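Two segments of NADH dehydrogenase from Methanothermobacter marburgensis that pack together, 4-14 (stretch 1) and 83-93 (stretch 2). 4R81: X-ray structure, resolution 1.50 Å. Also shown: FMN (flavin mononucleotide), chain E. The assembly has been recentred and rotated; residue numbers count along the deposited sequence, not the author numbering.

Stretch 1 (4-14) MHVYILFAHPS
Stretch 2, residues 83-93: DALAFIYPLWW

Two neighbouring parallel β-strands, 5-10 and 84-90, run in the same direction with axes 25° apart and 4.5 Å at closest approach; together the stretches bury 811 Å². The register pairs Val 6 with Ala 84 and continues stepwise to Phe 10 with Ile 88, CA to CA 4.5-5.0 Å, with extended backbones (phi/psi from -88°/122° at Leu 9 and -108°/114° at Ile 8 to -145°/154° at Ala 84). Odd residues of the first stretch hydrogen-bond to even residues of the second strand: Ala 84 N to His 5 O (3.1 Å), Tyr 7 N to Ala 84 O (3.0 Å), Ala 86 N to Tyr 7 O (3.0 Å), Leu 9 N to Ala 86 O (2.8 Å), Ile 88 N to Leu 9 O (2.9 Å) and Ala 11 N to Ile 88 O (3.0 Å).

Ile 88 (m, chi2 t) gives up most area, 78 Å². On the face it shares with Val 6, Ile 8 and Phe 10, its CD1 meets Ile 8 CG2 at 3.9 Å and its CG2 lies 3.9 Å from Phe 10 CD1, at the ring edge; Phe 10 is t. Val 6 CG1 lies 4.0 Å from Ala 86 CB, a small side chain on the same face.

Leu 9 (m, chi2 -52°), 72 Å², occupies the other face, where its CD2 packs 3.8 Å from CE2 of Phe 87 (m, chi2 83°). There too, Leu 85 CD2 reaches Tyr 7 CB at 3.8 Å.

Asp 83 (m, chi2 -72°), 66 Å², secures the beginning: its OD2 accepts His 5 N (2.9 Å, 171°), and its N donates to His 5 O (2.7 Å).

At the end of the second strand, Pro 90 has no amide hydrogen to offer; its CD sits 3.2 Å from Ala 11 O, which is buried without a partner. His 12 (chi1 -160°, chi2 -66°) places CD2 3.6 Å from Pro 90 CG while NE2 donates to FMN O3P (2.8 Å).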

# COMPACT_ATOMS: atom_id res chain seq x y z
N MET A 4 -20.58 -19.02 10.49
CA MET A 4 -19.15 -18.78 10.40
C MET A 4 -18.75 -17.61 11.27
O MET A 4 -19.54 -16.70 11.50
CB MET A 4 -18.74 -18.50 8.95
CG MET A 4 -18.76 -19.75 8.11
SD MET A 4 -18.45 -19.38 6.39
CE MET A 4 -19.85 -18.36 6.03
N HIS A 5 -17.52 -17.65 11.76
CA HIS A 5 -16.98 -16.53 12.51
C HIS A 5 -16.04 -15.72 11.64
O HIS A 5 -15.15 -16.29 10.99
CB HIS A 5 -16.26 -16.99 13.77
CG HIS A 5 -15.68 -15.87 14.56
ND1 HIS A 5 -16.44 -15.04 15.35
CD2 HIS A 5 -14.40 -15.42 14.67
CE1 HIS A 5 -15.67 -14.13 15.92
NE2 HIS A 5 -14.42 -14.35 15.52
N VAL A 6 -16.23 -14.41 11.61
CA VAL A 6 -15.41 -13.54 10.77
C VAL A 6 -14.54 -12.63 11.61
O VAL A 6 -15.03 -11.98 12.53
CB VAL A 6 -16.29 -12.64 9.89
CG1 VAL A 6 -15.44 -11.96 8.82
CG2 VAL A 6 -17.39 -13.45 9.25
N TYR A 7 -13.24 -12.57 11.30
CA TYR A 7 -12.40 -11.54 11.88
C TYR A 7 -12.30 -10.41 10.85
O TYR A 7 -11.83 -10.61 9.72
CB TYR A 7 -11.01 -12.06 12.31
CG TYR A 7 -10.12 -10.99 12.94
CD1 TYR A 7 -10.61 -10.15 13.94
CD2 TYR A 7 -8.80 -10.82 12.52
CE1 TYR A 7 -9.80 -9.17 14.52
CE2 TYR A 7 -7.99 -9.84 13.08
CZ TYR A 7 -8.50 -9.02 14.08
OH TYR A 7 -7.71 -8.04 14.65
N ILE A 8 -12.77 -9.24 11.26
CA ILE A 8 -12.93 -8.10 10.38
C ILE A 8 -11.88 -7.04 10.69
O ILE A 8 -11.88 -6.45 11.78
CB ILE A 8 -14.32 -7.45 10.54
CG1 ILE A 8 -15.44 -8.49 10.32
CG2 ILE A 8 -14.46 -6.28 9.58
CD1 ILE A 8 -16.81 -7.97 10.71
N LEU A 9 -10.98 -6.82 9.74
CA LEU A 9 -9.98 -5.76 9.87
C LEU A 9 -10.59 -4.48 9.32
O LEU A 9 -10.99 -4.41 8.16
CB LEU A 9 -8.71 -6.11 9.08
CG LEU A 9 -7.78 -7.19 9.64
CD1 LEU A 9 -7.44 -6.89 11.10
CD2 LEU A 9 -8.37 -8.61 9.48
N PHE A 10 -10.64 -3.47 10.17
CA PHE A 10 -11.23 -2.19 9.80
C PHE A 10 -10.16 -1.11 9.90
O PHE A 10 -9.52 -0.94 10.95
CB PHE A 10 -12.41 -1.87 10.73
CG PHE A 10 -13.03 -0.54 10.46
CD1 PHE A 10 -13.92 -0.37 9.42
CD2 PHE A 10 -12.73 0.55 11.26
CE1 PHE A 10 -14.51 0.87 9.17
CE2 PHE A 10 -13.30 1.78 11.02
CZ PHE A 10 -14.19 1.94 9.98
N ALA A 11 -9.98 -0.37 8.82
CA ALA A 11 -8.92 0.63 8.73
C ALA A 11 -9.43 2.01 8.34
O ALA A 11 -9.58 2.30 7.16
CB ALA A 11 -7.86 0.16 7.73
N HIS A 12 -9.68 2.87 9.33
CA HIS A 12 -10.08 4.26 9.08
C HIS A 12 -9.87 5.10 10.33
O HIS A 12 -10.25 4.68 11.43
CB HIS A 12 -11.54 4.35 8.63
CG HIS A 12 -11.87 5.62 7.92
ND1 HIS A 12 -11.85 6.85 8.54
CD2 HIS A 12 -12.23 5.85 6.63
CE1 HIS A 12 -12.17 7.79 7.66
NE2 HIS A 12 -12.40 7.21 6.50
N PRO A 13 -9.27 6.29 10.19
CA PRO A 13 -9.00 7.10 11.38
C PRO A 13 -10.24 7.74 12.01
O PRO A 13 -10.22 8.07 13.20
CB PRO A 13 -8.05 8.20 10.87
CG PRO A 13 -8.34 8.30 9.40
CD PRO A 13 -8.68 6.88 8.97
N SER A 14 -11.30 7.92 11.24
CA SER A 14 -12.39 8.78 11.69
C SER A 14 -13.47 8.01 12.43
O SER A 14 -13.82 6.89 12.04
CB SER A 14 -12.99 9.54 10.51
OG SER A 14 -13.92 10.51 10.97
N ASP A 83 -13.40 -18.36 10.62
CA ASP A 83 -13.57 -19.17 9.42
C ASP A 83 -13.41 -18.26 8.20
O ASP A 83 -13.16 -18.73 7.09
CB ASP A 83 -14.96 -19.81 9.41
CG ASP A 83 -15.26 -20.60 10.68
OD1 ASP A 83 -14.66 -21.69 10.86
OD2 ASP A 83 -16.08 -20.14 11.50
N ALA A 84 -13.53 -16.96 8.43
CA ALA A 84 -13.49 -15.98 7.35
C ALA A 84 -12.80 -14.70 7.82
O ALA A 84 -12.79 -14.41 9.01
CB ALA A 84 -14.91 -15.67 6.87
N LEU A 85 -12.22 -13.96 6.88
CA LEU A 85 -11.68 -12.64 7.17
C LEU A 85 -12.43 -11.62 6.35
O LEU A 85 -12.98 -11.93 5.29
CB LEU A 85 -10.18 -12.57 6.83
CG LEU A 85 -9.22 -13.48 7.60
CD1 LEU A 85 -7.79 -13.37 7.05
CD2 LEU A 85 -9.25 -13.19 9.10
N ALA A 86 -12.46 -10.39 6.83
CA ALA A 86 -12.98 -9.30 6.03
C ALA A 86 -12.07 -8.10 6.19
O ALA A 86 -11.44 -7.92 7.24
CB ALA A 86 -14.41 -8.97 6.41
N PHE A 87 -11.97 -7.30 5.14
CA PHE A 87 -11.14 -6.10 5.13
C PHE A 87 -11.99 -4.95 4.65
O PHE A 87 -12.53 -4.98 3.54
CB PHE A 87 -9.91 -6.31 4.24
CG PHE A 87 -9.02 -7.41 4.70
CD1 PHE A 87 -9.29 -8.74 4.37
CD2 PHE A 87 -7.92 -7.14 5.51
CE1 PHE A 87 -8.46 -9.77 4.82
CE2 PHE A 87 -7.08 -8.16 5.96
CZ PHE A 87 -7.36 -9.48 5.62
N ILE A 88 -12.14 -3.94 5.49
CA ILE A 88 -13.00 -2.80 5.21
C ILE A 88 -12.19 -1.53 5.35
O ILE A 88 -11.66 -1.23 6.43
CB ILE A 88 -14.22 -2.78 6.16
CG1 ILE A 88 -15.05 -4.05 5.96
CG2 ILE A 88 -15.06 -1.51 5.92
CD1 ILE A 88 -16.25 -4.16 6.89
N TYR A 89 -12.06 -0.78 4.26
CA TYR A 89 -11.18 0.38 4.21
C TYR A 89 -11.52 1.27 3.03
O TYR A 89 -12.15 0.83 2.06
CB TYR A 89 -9.71 -0.08 4.12
CG TYR A 89 -9.41 -0.91 2.89
CD1 TYR A 89 -9.58 -2.29 2.91
CD2 TYR A 89 -8.96 -0.33 1.71
CE1 TYR A 89 -9.31 -3.07 1.80
CE2 TYR A 89 -8.70 -1.10 0.58
CZ TYR A 89 -8.88 -2.48 0.64
OH TYR A 89 -8.62 -3.26 -0.47
N PRO A 90 -11.13 2.55 3.10
CA PRO A 90 -11.22 3.44 1.94
C PRO A 90 -10.01 3.29 1.02
O PRO A 90 -8.88 3.04 1.48
CB PRO A 90 -11.19 4.83 2.58
CG PRO A 90 -10.33 4.65 3.79
CD PRO A 90 -10.65 3.26 4.31
N LEU A 91 -10.24 3.46 -0.28
CA LEU A 91 -9.18 3.42 -1.27
C LEU A 91 -8.39 4.71 -1.20
O LEU A 91 -8.94 5.78 -1.46
CB LEU A 91 -9.79 3.28 -2.67
CG LEU A 91 -8.76 2.95 -3.74
CD1 LEU A 91 -8.03 1.68 -3.34
CD2 LEU A 91 -9.41 2.80 -5.12
N TRP A 92 -7.11 4.61 -0.85
CA TRP A 92 -6.21 5.76 -0.78
C TRP A 92 -5.01 5.52 -1.69
O TRP A 92 -4.21 4.61 -1.45
CB TRP A 92 -5.70 6.00 0.65
CG TRP A 92 -6.72 6.53 1.61
CD1 TRP A 92 -8.00 6.93 1.33
CD2 TRP A 92 -6.55 6.70 3.02
NE1 TRP A 92 -8.63 7.34 2.48
CE2 TRP A 92 -7.77 7.21 3.53
CE3 TRP A 92 -5.49 6.48 3.90
CZ2 TRP A 92 -7.94 7.50 4.89
CZ3 TRP A 92 -5.66 6.76 5.25
CH2 TRP A 92 -6.89 7.26 5.73
N TRP A 93 -4.87 6.34 -2.73
CA TRP A 93 -3.78 6.17 -3.69
C TRP A 93 -3.70 4.74 -4.21
O TRP A 93 -2.63 4.13 -4.33
CB TRP A 93 -2.45 6.75 -3.14
CG TRP A 93 -2.67 8.20 -2.83
CD1 TRP A 93 -2.86 8.76 -1.60
CD2 TRP A 93 -2.87 9.26 -3.78
NE1 TRP A 93 -3.12 10.12 -1.73
CE2 TRP A 93 -3.13 10.44 -3.06
CE3 TRP A 93 -2.81 9.32 -5.18
CZ2 TRP A 93 -3.35 11.67 -3.69
CZ3 TRP A 93 -3.02 10.54 -5.81
CH2 TRP A 93 -3.28 11.70 -5.06
N1 FMN E . -10.56 7.46 -4.35
C2 FMN E . -10.22 6.72 -5.47
O2 FMN E . -11.10 6.32 -6.22
N3 FMN E . -8.90 6.42 -5.73
C4 FMN E . -7.90 6.86 -4.89
O4 FMN E . -6.74 6.57 -5.14
C4A FMN E . -8.23 7.61 -3.76
N5 FMN E . -7.25 8.08 -2.91
C5A FMN E . -7.60 8.81 -1.79
C6 FMN E . -6.60 9.26 -0.92
C7 FMN E . -6.94 10.01 0.20
C7M FMN E . -5.87 10.48 1.15
C8 FMN E . -8.28 10.31 0.47
C8M FMN E . -8.65 11.12 1.68
C9 FMN E . -9.26 9.86 -0.41
C9A FMN E . -8.93 9.11 -1.54
N10 FMN E . -9.91 8.66 -2.41
C10 FMN E . -9.56 7.91 -3.51
C1' FMN E . -11.36 8.93 -2.15
C2' FMN E . -11.75 7.95 -1.03
O2' FMN E . -11.72 6.60 -1.47
C3' FMN E . -13.08 8.33 -0.42
O3' FMN E . -12.85 9.51 0.34
C4' FMN E . -13.60 7.23 0.50
O4' FMN E . -13.96 6.07 -0.22
C5' FMN E . -14.80 7.69 1.32
O5' FMN E . -14.99 6.72 2.32
P FMN E . -14.74 7.14 3.85
O1P FMN E . -15.80 8.16 4.22
O2P FMN E . -14.87 5.92 4.73
O3P FMN E . -13.37 7.76 3.96